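Local coordinates for probable glutaredoxin ssr2061 (Synechocystis sp., PDB 4MJE), which probably reduces glutathione-containing and other low-molecular-weight disulfides, as well as protein disulfides, as a glutathione-dependent oxidoreductase of the thioredoxin fold, at residues Met30-Leu35 / Pro69-Asp74. The protein carries 1 engineered substitution. Residues are numbered along the deposited sequence; the frame is centred on the assembly and turned at random.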
ATOM      1  N   MET A  30      -2.242  -9.254  -8.146  1.00  4.39           N
ATOM      2  CA  MET A  30      -1.039  -9.233  -8.963  1.00  3.56           C
ATOM      3  C   MET A  30      -0.909  -7.906  -9.720  1.00  3.83           C
ATOM      4  O   MET A  30       0.179  -7.342  -9.807  1.00  4.45           O
ATOM      5  CB  MET A  30      -1.064 -10.424  -9.916  1.00  4.56           C
ATOM      6  CG  MET A  30      -0.848 -11.767  -9.232  1.00  5.54           C
ATOM      7  SD  MET A  30      -1.370 -13.145 -10.253  1.00  6.30           S
ATOM      8  CE  MET A  30      -0.181 -13.021 -11.581  1.00  9.90           C
ATOM      9  N   ARG A  31      -2.011  -7.379 -10.234  1.00  4.46           N
ATOM     10  CA  ARG A  31      -1.963  -6.115 -10.955  1.00  5.06           C
ATOM     11  C   ARG A  31      -1.611  -4.944 -10.024  1.00  5.75           C
ATOM     12  O   ARG A  31      -0.876  -4.024 -10.403  1.00  5.14           O
ATOM     13  CB  ARG A  31      -3.310  -5.867 -11.646  1.00  8.37           C
ATOM     14  CG  ARG A  31      -3.347  -4.713 -12.630  1.00 14.73           C
ATOM     15  CD  ARG A  31      -4.671  -4.630 -13.355  1.00 19.40           C
ATOM     16  NE  ARG A  31      -4.930  -5.868 -14.078  1.00 17.88           N
ATOM     17  CZ  ARG A  31      -6.132  -6.292 -14.456  1.00 19.09           C
ATOM     18  NH1 ARG A  31      -7.216  -5.572 -14.195  1.00 27.45           N
ATOM     19  NH2 ARG A  31      -6.244  -7.446 -15.097  1.00 22.79           N
ATOM     20  N   ALA A  32      -2.159  -4.949  -8.811  1.00  4.93           N
ATOM     21  CA  ALA A  32      -1.888  -3.888  -7.843  1.00  4.98           C
ATOM     22  C   ALA A  32      -0.421  -3.962  -7.410  1.00  4.47           C
ATOM     23  O   ALA A  32       0.268  -2.951  -7.294  1.00  4.64           O
ATOM     24  CB  ALA A  32      -2.817  -4.032  -6.655  1.00  3.83           C
ATOM     25  N   LEU A  33       0.075  -5.171  -7.169  1.00  4.06           N
ATOM     26  CA  LEU A  33       1.479  -5.361  -6.820  1.00  3.54           C
ATOM     27  C   LEU A  33       2.395  -4.851  -7.918  1.00  5.11           C
ATOM     28  O   LEU A  33       3.414  -4.226  -7.627  1.00  4.79           O
ATOM     29  CB  LEU A  33       1.770  -6.829  -6.556  1.00  4.32           C
ATOM     30  CG  LEU A  33       1.234  -7.389  -5.234  1.00  4.79           C
ATOM     31  CD1 LEU A  33       1.308  -8.924  -5.263  1.00  6.06           C
ATOM     32  CD2 LEU A  33       1.954  -6.840  -4.026  1.00  4.05           C
ATOM     33  N   ALA A  34       2.028  -5.087  -9.171  1.00  4.82           N
ATOM     34  CA  ALA A  34       2.833  -4.610 -10.276  1.00  5.58           C
ATOM     35  C   ALA A  34       2.960  -3.102 -10.253  1.00  6.07           C
ATOM     36  O   ALA A  34       4.042  -2.576 -10.474  1.00  6.28           O
ATOM     37  CB  ALA A  34       2.253  -5.057 -11.583  1.00  6.60           C
ATOM     38  N   LEU A  35       1.869  -2.403  -9.982  1.00  5.01           N
ATOM     39  CA  LEU A  35       1.899  -0.952  -9.955  1.00  4.66           C
ATOM     40  C   LEU A  35       2.810  -0.429  -8.831  1.00  5.99           C
ATOM     41  O   LEU A  35       3.626   0.479  -9.039  1.00  6.38           O
ATOM     42  CB  LEU A  35       0.489  -0.392  -9.799  1.00  6.55           C
ATOM     43  CG  LEU A  35       0.382   1.138  -9.856  1.00  5.89           C
ATOM     44  CD1 LEU A  35       0.989   1.742 -11.131  1.00  9.62           C
ATOM     45  CD2 LEU A  35      -1.055   1.543  -9.734  1.00  7.90           C
ATOM     46  N   PRO A  69      -7.344  -6.911  -3.759  1.00  4.33           N
ATOM     47  CA  PRO A  69      -6.523  -6.547  -2.608  1.00  3.82           C
ATOM     48  C   PRO A  69      -7.173  -5.435  -1.788  1.00  3.96           C
ATOM     49  O   PRO A  69      -8.155  -4.831  -2.209  1.00  5.03           O
ATOM     50  CB  PRO A  69      -5.245  -6.009  -3.267  1.00  4.86           C
ATOM     51  CG  PRO A  69      -5.741  -5.397  -4.509  1.00  5.75           C
ATOM     52  CD  PRO A  69      -6.830  -6.316  -5.002  1.00  5.76           C
ATOM     53  N   GLN A  70      -6.584  -5.131  -0.632  1.00  3.89           N
ATOM     54  CA  GLN A  70      -6.908  -3.893   0.100  1.00  4.36           C
ATOM     55  C   GLN A  70      -5.598  -3.169   0.398  1.00  4.09           C
ATOM     56  O   GLN A  70      -4.635  -3.782   0.870  1.00  4.67           O
ATOM     57  CB  GLN A  70      -7.682  -4.162   1.401  1.00  5.11           C
ATOM     58  CG  GLN A  70      -9.022  -4.870   1.198  1.00  6.87           C
ATOM     59  CD  GLN A  70     -10.016  -4.030   0.447  1.00  5.82           C
ATOM     60  OE1 GLN A  70      -9.882  -2.805   0.379  1.00  7.55           O
ATOM     61  NE2 GLN A  70     -11.017  -4.676  -0.139  1.00  7.77           N
ATOM     62  N   ILE A  71      -5.576  -1.881   0.102  1.00  4.65           N
ATOM     63  CA  ILE A  71      -4.383  -1.063   0.182  1.00  5.63           C
ATOM     64  C   ILE A  71      -4.585   0.074   1.158  1.00  4.12           C
ATOM     65  O   ILE A  71      -5.620   0.706   1.160  1.00  4.50           O
ATOM     66  CB  ILE A  71      -4.051  -0.492  -1.217  1.00  8.18           C
ATOM     67  CG1 ILE A  71      -3.756  -1.639  -2.187  1.00  9.19           C
ATOM     68  CG2 ILE A  71      -2.875   0.474  -1.171  1.00  6.90           C
ATOM     69  CD1 ILE A  71      -4.099  -1.326  -3.612  1.00 11.62           C
ATOM     70  N   PHE A  72      -3.553   0.297   1.980  1.00  3.84           N
ATOM     71  CA  PHE A  72      -3.490   1.385   2.957  1.00  4.22           C
ATOM     72  C   PHE A  72      -2.202   2.174   2.742  1.00  3.96           C
ATOM     73  O   PHE A  72      -1.148   1.594   2.537  1.00  4.87           O
ATOM     74  CB  PHE A  72      -3.537   0.838   4.401  1.00  3.74           C
ATOM     75  CG  PHE A  72      -4.849   0.173   4.750  1.00  5.72           C
ATOM     76  CD1 PHE A  72      -5.138  -1.096   4.268  1.00  4.79           C
ATOM     77  CD2 PHE A  72      -5.803   0.821   5.527  1.00  4.66           C
ATOM     78  CE1 PHE A  72      -6.356  -1.707   4.568  1.00  5.76           C
ATOM     79  CE2 PHE A  72      -7.008   0.182   5.830  1.00  6.81           C
ATOM     80  CZ  PHE A  72      -7.271  -1.061   5.327  1.00  6.30           C
ATOM     81  N   ILE A  73      -2.307   3.489   2.846  1.00  5.28           N
ATOM     82  CA  ILE A  73      -1.141   4.366   2.804  1.00  6.16           C
ATOM     83  C   ILE A  73      -1.242   5.318   3.984  1.00  6.51           C
ATOM     84  O   ILE A  73      -2.250   6.005   4.134  1.00  7.65           O
ATOM     85  CB  ILE A  73      -1.064   5.166   1.484  1.00  7.32           C
ATOM     86  CG1 ILE A  73      -0.918   4.227   0.287  1.00  7.86           C
ATOM     87  CG2 ILE A  73       0.122   6.147   1.504  1.00  7.61           C
ATOM     88  CD1 ILE A  73      -1.051   4.937  -1.043  1.00  8.49           C
ATOM     89  N   ASP A  74      -0.205   5.348   4.814  1.00  7.34           N
ATOM     90  CA  ASP A  74      -0.190   6.118   6.057  1.00  7.23           C
ATOM     91  C   ASP A  74      -1.466   5.940   6.855  1.00  6.94           C
ATOM     92  O   ASP A  74      -2.055   6.880   7.370  1.00  8.30           O
ATOM     93  CB  ASP A  74       0.098   7.584   5.776  1.00 12.37           C
ATOM     94  CG  ASP A  74       1.541   7.810   5.412  1.00 22.45           C
ATOM     95  OD1 ASP A  74       2.373   6.925   5.751  1.00 15.11           O
ATOM     96  OD2 ASP A  74       1.842   8.850   4.787  1.00 22.21           O
TER
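The methyl of Ala32 carries the whole helix side of this contact, meeting Pro69 and Ile71 through apolar groups alone. Ala32 CB lies 3.9 Å from Pro69 CG, at the outer corner of the pyrrolidine ring, and 4.3 Å from Ile71 CD1, the far methyl of the longer branch. No hydrogen bond joins the two segments, and only 76 Å² is buried between them, both sides summed. Ile71 gets its methyl there with CD1 roughly anti to CA (chi2 151°), which carries CD1 away from the strand toward the helix. The closest pair of CA atoms, Ala32 CA and Pro69 CA, is 7.5 Å apart, a spacing bridged by the small methyl and the ring. In the thioredoxin fold this is where the helix 27-39, which starts within the CxxC motif of Cys26 and Cys29, packs on the central sheet, and Pro69 is the cis-proline that precedes strand 70-73, a hallmark of the family. Its ring also touches Phe28 and Cys29, which places it beside the probable redox site; a sulfate ion, probably from the crystallisation liquor, sits about 4 Å from its side chain. Further out, Ile20 of the neighbouring strand 18-22 touches Ala32, Pro69 and Ile71, while Ile84 of helix 81-89 packs on Ile71. Backbone hydrogen bonds of Gln70 with Tyr21 and of Ile71 with Ile78 and Gly79 fix the strand between its two antiparallel neighbours.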